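Local coordinates for protein probable TonB-dependent siderophore receptor PirA (Acinetobacter baumannii, PDB 5FR8) that probably carries out the first step of iron uptake by binding iron-chelating siderophores at the outer membrane, possibly including ferric enterobactin, at residues D633-Y644 / S677-K688; F689-V697 / Y725-F733. All coordinates share one frame; numbering follows the deposited sequence.

Overall arrangement
Both contacts are antiparallel strand pairings in the wall of the beta-barrel, on the same side of the chain's centre, with their centres about 17 Å apart. Strands 674-687 and 693-700 follow each other in the chain and lie side by side, so contact 1 joins directly onto contact 2. Contact 1 is the longer and partly buried: aromatic and aliphatic groups line one face, while polar groups and a tyrosine pair line the other. Contact 2 lies nearer the surface, holds the C-terminal strand and is joined by fewer backbone bonds, with a short run of side-chain packing near the chain end. A salt bridge from Asp636 of contact 1 to Arg696 of contact 2 ties the two together.

Contact 1. Residues D633-Y644 / S677-K688. With C8E ((hydroxyethyloxy)tri(ethyloxy)octane), chain C.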
loop_
_atom_site.group_PDB
_atom_site.type_symbol
_atom_site.label_atom_id
_atom_site.label_comp_id
_atom_site.label_asym_id
_atom_site.label_seq_id
_atom_site.Cartn_x
_atom_site.Cartn_y
_atom_site.Cartn_z
ATOM N N ASP A 633 13.698 29.434 20.154
ATOM C CA ASP A 633 14.128 29.110 18.797
ATOM C C ASP A 633 14.756 27.723 18.742
ATOM O O ASP A 633 14.691 27.041 17.711
ATOM C CB ASP A 633 15.109 30.153 18.280
ATOM C CG ASP A 633 14.445 31.486 18.007
ATOM O OD1 ASP A 633 13.921 32.100 18.964
ATOM O OD2 ASP A 633 14.446 31.923 16.834
ATOM N N GLN A 634 15.360 27.305 19.852
ATOM C CA GLN A 634 15.978 25.986 19.936
ATOM C C GLN A 634 14.991 24.950 20.420
ATOM O O GLN A 634 14.831 23.897 19.806
ATOM C CB GLN A 634 17.159 26.027 20.891
ATOM C CG GLN A 634 18.199 27.067 20.502
ATOM C CD GLN A 634 18.900 27.653 21.702
ATOM O OE1 GLN A 634 19.525 26.935 22.477
ATOM N NE2 GLN A 634 18.790 28.959 21.868
ATOM N N LEU A 635 14.320 25.273 21.517
ATOM C CA LEU A 635 13.456 24.324 22.220
ATOM C C LEU A 635 12.056 24.237 21.641
ATOM O O LEU A 635 11.450 25.238 21.284
ATOM C CB LEU A 635 13.341 24.712 23.687
ATOM C CG LEU A 635 12.645 23.657 24.538
ATOM C CD1 LEU A 635 13.500 22.394 24.626
ATOM C CD2 LEU A 635 12.340 24.220 25.918
ATOM N N ASP A 636 11.544 23.019 21.583
ATOM C CA ASP A 636 10.321 22.718 20.871
ATOM C C ASP A 636 9.653 21.570 21.641
ATOM O O ASP A 636 10.336 20.710 22.214
ATOM C CB ASP A 636 10.701 22.359 19.407
ATOM C CG ASP A 636 9.611 21.625 18.651
ATOM O OD1 ASP A 636 9.505 20.390 18.827
ATOM O OD2 ASP A 636 8.890 22.271 17.856
ATOM N N VAL A 637 8.328 21.565 21.691
ATOM C CA VAL A 637 7.615 20.436 22.273
ATOM C C VAL A 637 6.507 20.061 21.323
ATOM O O VAL A 637 5.949 20.924 20.655
ATOM C CB VAL A 637 7.036 20.776 23.655
ATOM C CG1 VAL A 637 6.231 22.060 23.581
ATOM C CG2 VAL A 637 6.192 19.635 24.221
ATOM N N ASN A 638 6.191 18.773 21.255
ATOM C CA ASN A 638 5.236 18.289 20.278
ATOM C C ASN A 638 4.360 17.175 20.841
ATOM O O ASN A 638 4.867 16.290 21.514
ATOM C CB ASN A 638 6.016 17.803 19.056
ATOM C CG ASN A 638 5.147 17.077 18.058
ATOM O OD1 ASN A 638 4.738 15.928 18.280
ATOM N ND2 ASN A 638 4.848 17.747 16.947
ATOM N N PHE A 639 3.056 17.223 20.567
ATOM C CA PHE A 639 2.091 16.277 21.160
ATOM C C PHE A 639 1.183 15.698 20.094
ATOM O O PHE A 639 0.725 16.433 19.215
ATOM C CB PHE A 639 1.217 16.989 22.205
ATOM C CG PHE A 639 0.216 16.097 22.908
ATOM C CD1 PHE A 639 0.625 15.215 23.899
ATOM C CD2 PHE A 639 -1.137 16.177 22.610
ATOM C CE1 PHE A 639 -0.290 14.416 24.570
ATOM C CE2 PHE A 639 -2.057 15.386 23.276
ATOM C CZ PHE A 639 -1.632 14.500 24.258
ATOM N N VAL A 640 0.913 14.395 20.184
ATOM C CA VAL A 640 0.091 13.682 19.188
ATOM C C VAL A 640 -0.920 12.820 19.930
ATOM O O VAL A 640 -0.622 12.257 20.995
ATOM C CB VAL A 640 0.965 12.814 18.206
ATOM C CG1 VAL A 640 1.634 11.668 18.953
ATOM C CG2 VAL A 640 0.156 12.276 17.017
ATOM N N PHE A 641 -2.122 12.724 19.375
ATOM C CA PHE A 641 -3.198 11.937 20.002
ATOM C C PHE A 641 -4.080 11.404 18.899
ATOM O O PHE A 641 -4.400 12.096 17.931
ATOM C CB PHE A 641 -4.016 12.796 20.961
ATOM C CG PHE A 641 -5.169 12.082 21.620
ATOM C CD1 PHE A 641 -4.966 11.268 22.738
ATOM C CD2 PHE A 641 -6.480 12.285 21.183
ATOM C CE1 PHE A 641 -6.034 10.642 23.371
ATOM C CE2 PHE A 641 -7.553 11.661 21.818
ATOM C CZ PHE A 641 -7.328 10.839 22.912
ATOM N N THR A 642 -4.450 10.153 19.043
ATOM C CA THR A 642 -5.234 9.505 18.042
ATOM C C THR A 642 -6.280 8.688 18.757
ATOM O O THR A 642 -5.998 8.084 19.782
ATOM C CB THR A 642 -4.359 8.600 17.177
ATOM O OG1 THR A 642 -3.513 9.417 16.370
ATOM C CG2 THR A 642 -5.208 7.734 16.286
ATOM N N GLN A 643 -7.474 8.663 18.189
ATOM C CA GLN A 643 -8.601 8.016 18.806
ATOM C C GLN A 643 -9.294 7.181 17.734
ATOM O O GLN A 643 -9.583 7.669 16.624
ATOM C CB GLN A 643 -9.510 9.087 19.402
ATOM C CG GLN A 643 -10.881 8.633 19.869
ATOM C CD GLN A 643 -11.675 9.777 20.487
ATOM O OE1 GLN A 643 -11.237 10.928 20.457
ATOM N NE2 GLN A 643 -12.851 9.470 21.035
ATOM N N TYR A 644 -9.510 5.910 18.059
ATOM C CA TYR A 644 -10.095 4.965 17.128
ATOM C C TYR A 644 -11.412 4.494 17.686
ATOM O O TYR A 644 -11.456 3.980 18.795
ATOM C CB TYR A 644 -9.217 3.713 16.987
ATOM C CG TYR A 644 -7.796 3.919 16.561
ATOM C CD1 TYR A 644 -7.481 4.403 15.276
ATOM C CD2 TYR A 644 -6.763 3.602 17.420
ATOM C CE1 TYR A 644 -6.160 4.606 14.882
ATOM C CE2 TYR A 644 -5.436 3.780 17.041
ATOM C CZ TYR A 644 -5.146 4.281 15.776
ATOM O OH TYR A 644 -3.854 4.444 15.421
ATOM N N SER A 677 -13.319 0.675 21.189
ATOM C CA SER A 677 -12.562 1.841 20.765
ATOM C C SER A 677 -11.521 2.217 21.803
ATOM O O SER A 677 -11.628 1.825 22.951
ATOM C CB SER A 677 -13.475 3.006 20.497
ATOM O OG SER A 677 -14.295 3.189 21.607
ATOM N N TYR A 678 -10.495 2.946 21.379
ATOM C CA TYR A 678 -9.381 3.275 22.252
ATOM C C TYR A 678 -8.516 4.398 21.677
ATOM O O TYR A 678 -8.801 4.940 20.606
ATOM C CB TYR A 678 -8.538 2.022 22.528
ATOM C CG TYR A 678 -7.785 1.484 21.334
ATOM C CD1 TYR A 678 -8.393 0.615 20.417
ATOM C CD2 TYR A 678 -6.442 1.808 21.132
ATOM C CE1 TYR A 678 -7.680 0.099 19.325
ATOM C CE2 TYR A 678 -5.733 1.305 20.037
ATOM C CZ TYR A 678 -6.355 0.453 19.147
ATOM O OH TYR A 678 -5.643 -0.040 18.088
ATOM N N SER A 679 -7.476 4.764 22.416
ATOM C CA SER A 679 -6.671 5.925 22.074
ATOM C C SER A 679 -5.215 5.738 22.486
ATOM O O SER A 679 -4.920 4.990 23.411
ATOM C CB SER A 679 -7.232 7.179 22.755
ATOM O OG SER A 679 -6.727 7.328 24.085
ATOM N N THR A 680 -4.316 6.420 21.788
ATOM C CA THR A 680 -2.916 6.473 22.169
ATOM C C THR A 680 -2.422 7.909 22.030
ATOM O O THR A 680 -3.012 8.706 21.298
ATOM C CB THR A 680 -2.019 5.585 21.269
ATOM O OG1 THR A 680 -1.941 6.157 19.963
ATOM C CG2 THR A 680 -2.549 4.157 21.188
ATOM N N ALA A 681 -1.337 8.228 22.731
ATOM C CA ALA A 681 -0.763 9.560 22.669
ATOM C C ALA A 681 0.762 9.515 22.672
ATOM O O ALA A 681 1.351 8.484 23.025
ATOM C CB ALA A 681 -1.262 10.362 23.840
ATOM N N GLY A 682 1.402 10.627 22.294
ATOM C CA GLY A 682 2.860 10.749 22.426
ATOM C C GLY A 682 3.325 12.174 22.651
ATOM O O GLY A 682 2.641 13.112 22.255
ATOM N N ILE A 683 4.483 12.340 23.296
ATOM C CA ILE A 683 5.152 13.650 23.382
ATOM C C ILE A 683 6.599 13.594 22.925
ATOM O O ILE A 683 7.232 12.539 22.933
ATOM C CB ILE A 683 5.179 14.237 24.809
ATOM C CG1 ILE A 683 5.765 13.235 25.806
ATOM C CG2 ILE A 683 3.789 14.700 25.237
ATOM C CD1 ILE A 683 6.160 13.877 27.124
ATOM N N ASN A 684 7.097 14.751 22.504
ATOM C CA ASN A 684 8.508 14.963 22.228
ATOM C C ASN A 684 8.926 16.188 22.959
ATOM O O ASN A 684 8.121 17.099 23.150
ATOM C CB ASN A 684 8.748 15.309 20.762
ATOM C CG ASN A 684 8.340 14.214 19.826
ATOM O OD1 ASN A 684 8.638 13.057 20.051
ATOM N ND2 ASN A 684 7.674 14.577 18.760
ATOM N N VAL A 685 10.191 16.243 23.338
ATOM C CA VAL A 685 10.840 17.533 23.498
ATOM C C VAL A 685 11.978 17.542 22.477
ATOM O O VAL A 685 12.720 16.566 22.340
ATOM C CB VAL A 685 11.281 17.824 24.953
ATOM C CG1 VAL A 685 12.128 16.696 25.510
ATOM C CG2 VAL A 685 12.025 19.147 25.005
ATOM N N GLY A 686 12.070 18.629 21.720
ATOM C CA GLY A 686 12.913 18.668 20.542
ATOM C C GLY A 686 13.867 19.818 20.640
ATOM O O GLY A 686 13.516 20.940 20.315
ATOM N N TYR A 687 15.088 19.525 21.072
ATOM C CA TYR A 687 16.119 20.539 21.239
ATOM C C TYR A 687 17.111 20.599 20.090
ATOM O O TYR A 687 17.767 19.617 19.754
ATOM C CB TYR A 687 16.900 20.272 22.517
ATOM C CG TYR A 687 17.763 21.436 22.967
ATOM C CD1 TYR A 687 17.193 22.676 23.281
ATOM C CD2 TYR A 687 19.140 21.294 23.101
ATOM C CE1 TYR A 687 17.968 23.733 23.704
ATOM C CE2 TYR A 687 19.920 22.353 23.529
ATOM C CZ TYR A 687 19.323 23.565 23.829
ATOM O OH TYR A 687 20.089 24.618 24.250
ATOM N N LYS A 688 17.225 21.774 19.500
ATOM C CA LYS A 688 18.279 22.044 18.540
ATOM C C LYS A 688 19.518 22.537 19.273
ATOM O O LYS A 688 19.646 23.735 19.509
ATOM C CB LYS A 688 17.814 23.111 17.556
ATOM C CG LYS A 688 16.458 22.811 16.930
ATOM C CD LYS A 688 16.089 23.829 15.862
ATOM C CE LYS A 688 17.290 24.159 14.979
ATOM N NZ LYS A 688 16.908 24.768 13.676
HETATM C C1 C8E C . -13.575 19.860 11.806
HETATM C C2 C8E C . -12.893 18.528 12.157
HETATM C C3 C8E C . -11.741 18.618 13.184
HETATM C C4 C8E C . -11.662 17.426 14.162
HETATM C C5 C8E C . -10.935 17.778 15.482
HETATM C C6 C8E C . -11.751 18.704 16.398
HETATM C C7 C8E C . -11.204 18.794 17.826
HETATM C C8 C8E C . -10.909 20.239 18.296
HETATM O O9 C8E C . -9.804 20.201 19.241
HETATM C C10 C8E C . -9.001 21.403 19.210
HETATM C C11 C8E C . -7.889 21.376 20.279
HETATM O O12 C8E C . -7.177 20.125 20.296
HETATM C C13 C8E C . -6.470 19.883 21.550
HETATM C C14 C8E C . -5.456 18.728 21.393
HETATM O O15 C8E C . -4.961 18.236 22.652
HETATM C C16 C8E C . -5.717 17.137 23.238
HETATM C C17 C8E C . -6.080 17.353 24.743
HETATM O O18 C8E C . -6.612 16.135 25.303
HETATM C C19 C8E C . -5.583 15.118 25.506
HETATM C C20 C8E C . -6.100 13.671 25.721
HETATM O O21 C8E C . -5.222 12.820 26.532
#
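Tyr644 and Tyr678 meet at one end of this strand pair. With its CG between the backbone N and the carbonyl carbon (chi1 68°), Tyr678 offers a ring face to Tyr644, whose CD2 lies over it, displaced toward the rim and 3.6 Å from Tyr678 CZ. The planes are inclined at 57°, an oblique pairing. The same residues are joined through the backbone, Tyr644 N to Tyr678 O, by a nearly straight bond of 2.8 Å. Tyrosine suits the place because its ring packs while its hydroxyl still reaches polar groups: Tyr678 OH bonds to Tyr718 and Glu720.

At the far end Gln634 lies alongside Tyr687, both pointing the same way. Its CB packs 3.7 Å from Tyr687 CE1, and its OE1 comes within 3.0 Å of Tyr687 OH. The backbone joins in here as well, Lys688 N donating to Gln634 O.

Midway, Asn684 and Asn638 stand side by side with their amide planes 29° apart, CB of Asn638 3.6 Å from ND2 of Asn684. Asn638 ND2 is hydrogen-bonded to Asp628 of strand 621-630, and on the same face Asp636 forms a salt bridge with Arg696. Lys51 of helix 46-51 touches Asp636 and Asn638, and Leu52 and Arg64 touch Val640, so this face is turned to the plug and mixes polar and small apolar groups.

The other face is mainly apolar. Phe639 turns the edge of its ring to Ile683, its CD1 3.5 Å from Ile683 CG2, and Ala681 CB lies at the edge of the Phe641 ring. C20 of the C8E detergent lies over one face of that ring, toward its rim, 3.8 Å from Phe641 CE1. One mainly apolar, detergent-bound face and one turned to the plug mark adjacent antiparallel transmembrane strands of a TonB-dependent receptor barrel.

Contact 2. Residues F689-V697 / Y725-F733; sequences FSDQISTRV and YYASLKYSF
Gln692 has its CG turned away from its own carbonyl carbon (chi1 -81°), and Phe733 has a similar first torsion (-55°); together these lay Gln692 CG against the ring, 3.8 Å from Phe733 CD1. The glutamine chain then bends at chi2 (74°), and the two side chains cross at about a right angle. A long flexible side chain can lend such methylenes to a ring and leave its amide at the surface. Next along, Ile693 and Tyr731 run side by side, with Ile693 CG1 3.8 Å from Tyr731 CD1, and farther on Val697 CG2 packs on Ala727 CB.

A backbone ladder also joins the strands. Ser694 N reaches Lys730 O in a nearly straight bond of 3.0 Å, and Ser728 N donates to Arg696 O at 2.9 Å; the bonds from Ser732 N to Gln692 O and from Arg696 N to Ser728 O are weak. Before the strand, Ser690 OG accepts from Gln692 N at 2.9 Å, an ST turn that shapes the chain's entry.

Arg696, the salt-bridge partner of Asp636, touches Lys51 and Pro53. Strand 724-731, part of the predicted TonB C-terminal box, is flanked by strands 693-700 and 167-177, so the last barrel strand meets the first and closes the barrel beside helix 46-51.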
loop_
_atom_site.group_PDB
_atom_site.type_symbol
_atom_site.label_atom_id
_atom_site.label_comp_id
_atom_site.label_asym_id
_atom_site.label_seq_id
_atom_site.Cartn_x
_atom_site.Cartn_y
_atom_site.Cartn_z
ATOM N N PHE A 689 20.426 21.626 19.633
ATOM C CA PHE A 689 21.666 22.015 20.324
ATOM C C PHE A 689 22.519 23.006 19.518
ATOM O O PHE A 689 23.394 23.674 20.072
ATOM C CB PHE A 689 22.516 20.786 20.706
ATOM C CG PHE A 689 23.972 21.118 20.982
ATOM C CD1 PHE A 689 24.351 21.758 22.163
ATOM C CD2 PHE A 689 24.976 20.813 20.048
ATOM C CE1 PHE A 689 25.691 22.078 22.405
ATOM C CE2 PHE A 689 26.320 21.130 20.289
ATOM C CZ PHE A 689 26.676 21.762 21.468
ATOM N N SER A 690 22.277 23.099 18.213
ATOM C CA SER A 690 23.117 23.925 17.337
ATOM C C SER A 690 22.528 24.067 15.929
ATOM O O SER A 690 21.513 23.453 15.596
ATOM C CB SER A 690 24.536 23.342 17.264
ATOM O OG SER A 690 25.159 23.669 16.047
ATOM N N ASP A 691 23.159 24.897 15.108
ATOM C CA ASP A 691 22.755 25.029 13.712
ATOM C C ASP A 691 22.989 23.688 13.021
ATOM O O ASP A 691 22.195 23.263 12.187
ATOM C CB ASP A 691 23.565 26.134 13.014
ATOM C CG ASP A 691 23.390 27.498 13.672
ATOM O OD1 ASP A 691 22.442 27.650 14.478
ATOM O OD2 ASP A 691 24.193 28.415 13.388
ATOM N N GLN A 692 24.095 23.034 13.392
ATOM C CA GLN A 692 24.515 21.759 12.803
ATOM C C GLN A 692 23.809 20.575 13.440
ATOM O O GLN A 692 23.465 19.614 12.753
ATOM C CB GLN A 692 26.028 21.554 12.969
ATOM C CG GLN A 692 26.887 22.275 11.941
ATOM C CD GLN A 692 26.949 23.774 12.191
ATOM O OE1 GLN A 692 26.622 24.263 13.282
ATOM N NE2 GLN A 692 27.368 24.511 11.179
ATOM N N ILE A 693 23.603 20.637 14.753
ATOM C CA ILE A 693 23.111 19.477 15.488
ATOM C C ILE A 693 21.702 19.647 16.030
ATOM O O ILE A 693 21.409 20.584 16.756
ATOM C CB ILE A 693 24.064 19.112 16.631
ATOM C CG1 ILE A 693 25.417 18.695 16.038
ATOM C CG2 ILE A 693 23.477 17.987 17.473
ATOM C CD1 ILE A 693 26.584 18.877 16.978
ATOM N N SER A 694 20.836 18.725 15.632
ATOM C CA SER A 694 19.494 18.627 16.158
ATOM C C SER A 694 19.421 17.375 16.994
ATOM O O SER A 694 20.331 16.550 16.964
ATOM C CB SER A 694 18.484 18.528 15.024
ATOM O OG SER A 694 18.283 19.803 14.456
ATOM N N THR A 695 18.341 17.255 17.761
ATOM C CA THR A 695 18.049 16.049 18.521
ATOM C C THR A 695 16.617 16.141 19.008
ATOM O O THR A 695 16.081 17.234 19.158
ATOM C CB THR A 695 18.993 15.849 19.726
ATOM O OG1 THR A 695 18.578 14.694 20.458
ATOM C CG2 THR A 695 18.994 17.066 20.650
ATOM N N ARG A 696 16.010 14.984 19.234
ATOM C CA ARG A 696 14.608 14.895 19.613
ATOM C C ARG A 696 14.396 13.647 20.447
ATOM O O ARG A 696 14.652 12.545 19.976
ATOM C CB ARG A 696 13.703 14.841 18.377
ATOM C CG ARG A 696 12.221 14.856 18.724
ATOM C CD ARG A 696 11.320 15.197 17.545
ATOM N NE ARG A 696 11.445 16.593 17.105
ATOM C CZ ARG A 696 10.814 17.638 17.652
ATOM N NH1 ARG A 696 9.982 17.468 18.678
ATOM N NH2 ARG A 696 11.010 18.863 17.167
ATOM N N VAL A 697 13.944 13.821 21.683
ATOM C CA VAL A 697 13.653 12.694 22.549
ATOM C C VAL A 697 12.159 12.701 22.838
ATOM O O VAL A 697 11.552 13.769 22.995
ATOM C CB VAL A 697 14.469 12.757 23.864
ATOM C CG1 VAL A 697 14.252 11.507 24.700
ATOM C CG2 VAL A 697 15.952 12.918 23.564
ATOM N N TYR A 725 10.098 4.382 24.346
ATOM C CA TYR A 725 10.874 5.603 24.396
ATOM C C TYR A 725 11.803 5.609 23.203
ATOM O O TYR A 725 12.511 4.631 22.942
ATOM C CB TYR A 725 11.672 5.699 25.695
ATOM C CG TYR A 725 10.877 5.368 26.946
ATOM C CD1 TYR A 725 10.127 6.337 27.601
ATOM C CD2 TYR A 725 10.889 4.081 27.475
ATOM C CE1 TYR A 725 9.410 6.029 28.741
ATOM C CE2 TYR A 725 10.181 3.765 28.611
ATOM C CZ TYR A 725 9.440 4.736 29.243
ATOM O OH TYR A 725 8.731 4.405 30.373
ATOM N N TYR A 726 11.800 6.721 22.484
ATOM C CA TYR A 726 12.570 6.832 21.272
ATOM C C TYR A 726 13.339 8.164 21.232
ATOM O O TYR A 726 13.025 9.089 21.999
ATOM C CB TYR A 726 11.632 6.682 20.081
ATOM C CG TYR A 726 10.647 7.815 19.926
ATOM C CD1 TYR A 726 10.974 8.941 19.176
ATOM C CD2 TYR A 726 9.397 7.770 20.516
ATOM C CE1 TYR A 726 10.083 9.989 19.012
ATOM C CE2 TYR A 726 8.502 8.823 20.373
ATOM C CZ TYR A 726 8.852 9.926 19.616
ATOM O OH TYR A 726 7.973 10.973 19.433
ATOM N N ALA A 727 14.365 8.232 20.374
ATOM C CA ALA A 727 15.194 9.440 20.209
ATOM C C ALA A 727 15.913 9.458 18.865
ATOM O O ALA A 727 16.291 8.415 18.352
ATOM C CB ALA A 727 16.205 9.557 21.336
ATOM N N SER A 728 16.088 10.648 18.301
ATOM C CA SER A 728 16.732 10.795 17.001
ATOM C C SER A 728 17.592 12.048 16.968
ATOM O O SER A 728 17.129 13.118 17.354
ATOM C CB SER A 728 15.682 10.882 15.897
ATOM O OG SER A 728 15.017 12.136 15.920
ATOM N N LEU A 729 18.834 11.919 16.502
ATOM C CA LEU A 729 19.714 13.076 16.374
ATOM C C LEU A 729 20.293 13.188 14.961
ATOM O O LEU A 729 20.650 12.190 14.324
ATOM C CB LEU A 729 20.816 13.047 17.427
ATOM C CG LEU A 729 22.101 12.309 17.077
ATOM C CD1 LEU A 729 23.036 13.223 16.301
ATOM C CD2 LEU A 729 22.785 11.818 18.338
ATOM N N LYS A 730 20.385 14.427 14.491
ATOM C CA LYS A 730 20.644 14.726 13.097
ATOM C C LYS A 730 21.762 15.745 12.976
ATOM O O LYS A 730 21.665 16.856 13.494
ATOM C CB LYS A 730 19.358 15.250 12.455
ATOM C CG LYS A 730 19.482 15.768 11.027
ATOM C CD LYS A 730 18.144 15.671 10.281
ATOM C CE LYS A 730 17.338 16.959 10.323
ATOM N NZ LYS A 730 17.994 18.033 9.521
ATOM N N TYR A 731 22.842 15.334 12.321
ATOM C CA TYR A 731 23.899 16.246 11.900
ATOM C C TYR A 731 23.489 16.874 10.590
ATOM O O TYR A 731 22.812 16.257 9.773
ATOM C CB TYR A 731 25.243 15.522 11.723
ATOM C CG TYR A 731 25.814 15.012 13.019
ATOM C CD1 TYR A 731 26.593 15.833 13.828
ATOM C CD2 TYR A 731 25.545 13.717 13.462
ATOM C CE1 TYR A 731 27.098 15.375 15.036
ATOM C CE2 TYR A 731 26.046 13.248 14.665
ATOM C CZ TYR A 731 26.824 14.083 15.449
ATOM O OH TYR A 731 27.329 13.626 16.646
ATOM N N SER A 732 23.894 18.115 10.397
ATOM C CA SER A 732 23.578 18.799 9.189
ATOM C C SER A 732 24.748 19.705 8.805
ATOM O O SER A 732 25.025 20.713 9.455
ATOM C CB SER A 732 22.286 19.565 9.399
ATOM O OG SER A 732 21.497 19.517 8.236
ATOM N N PHE A 733 25.440 19.315 7.745
ATOM C CA PHE A 733 26.654 19.987 7.327
ATOM C C PHE A 733 26.502 20.361 5.851
ATOM O O PHE A 733 25.639 21.177 5.511
ATOM C CB PHE A 733 27.887 19.082 7.551
ATOM C CG PHE A 733 28.045 18.564 8.981
ATOM C CD1 PHE A 733 28.434 19.415 10.016
ATOM C CD2 PHE A 733 27.841 17.211 9.286
ATOM C CE1 PHE A 733 28.598 18.936 11.312
ATOM C CE2 PHE A 733 28.005 16.731 10.581
ATOM C CZ PHE A 733 28.383 17.594 11.592
ATOM O OXT PHE A 733 27.213 19.855 4.974
#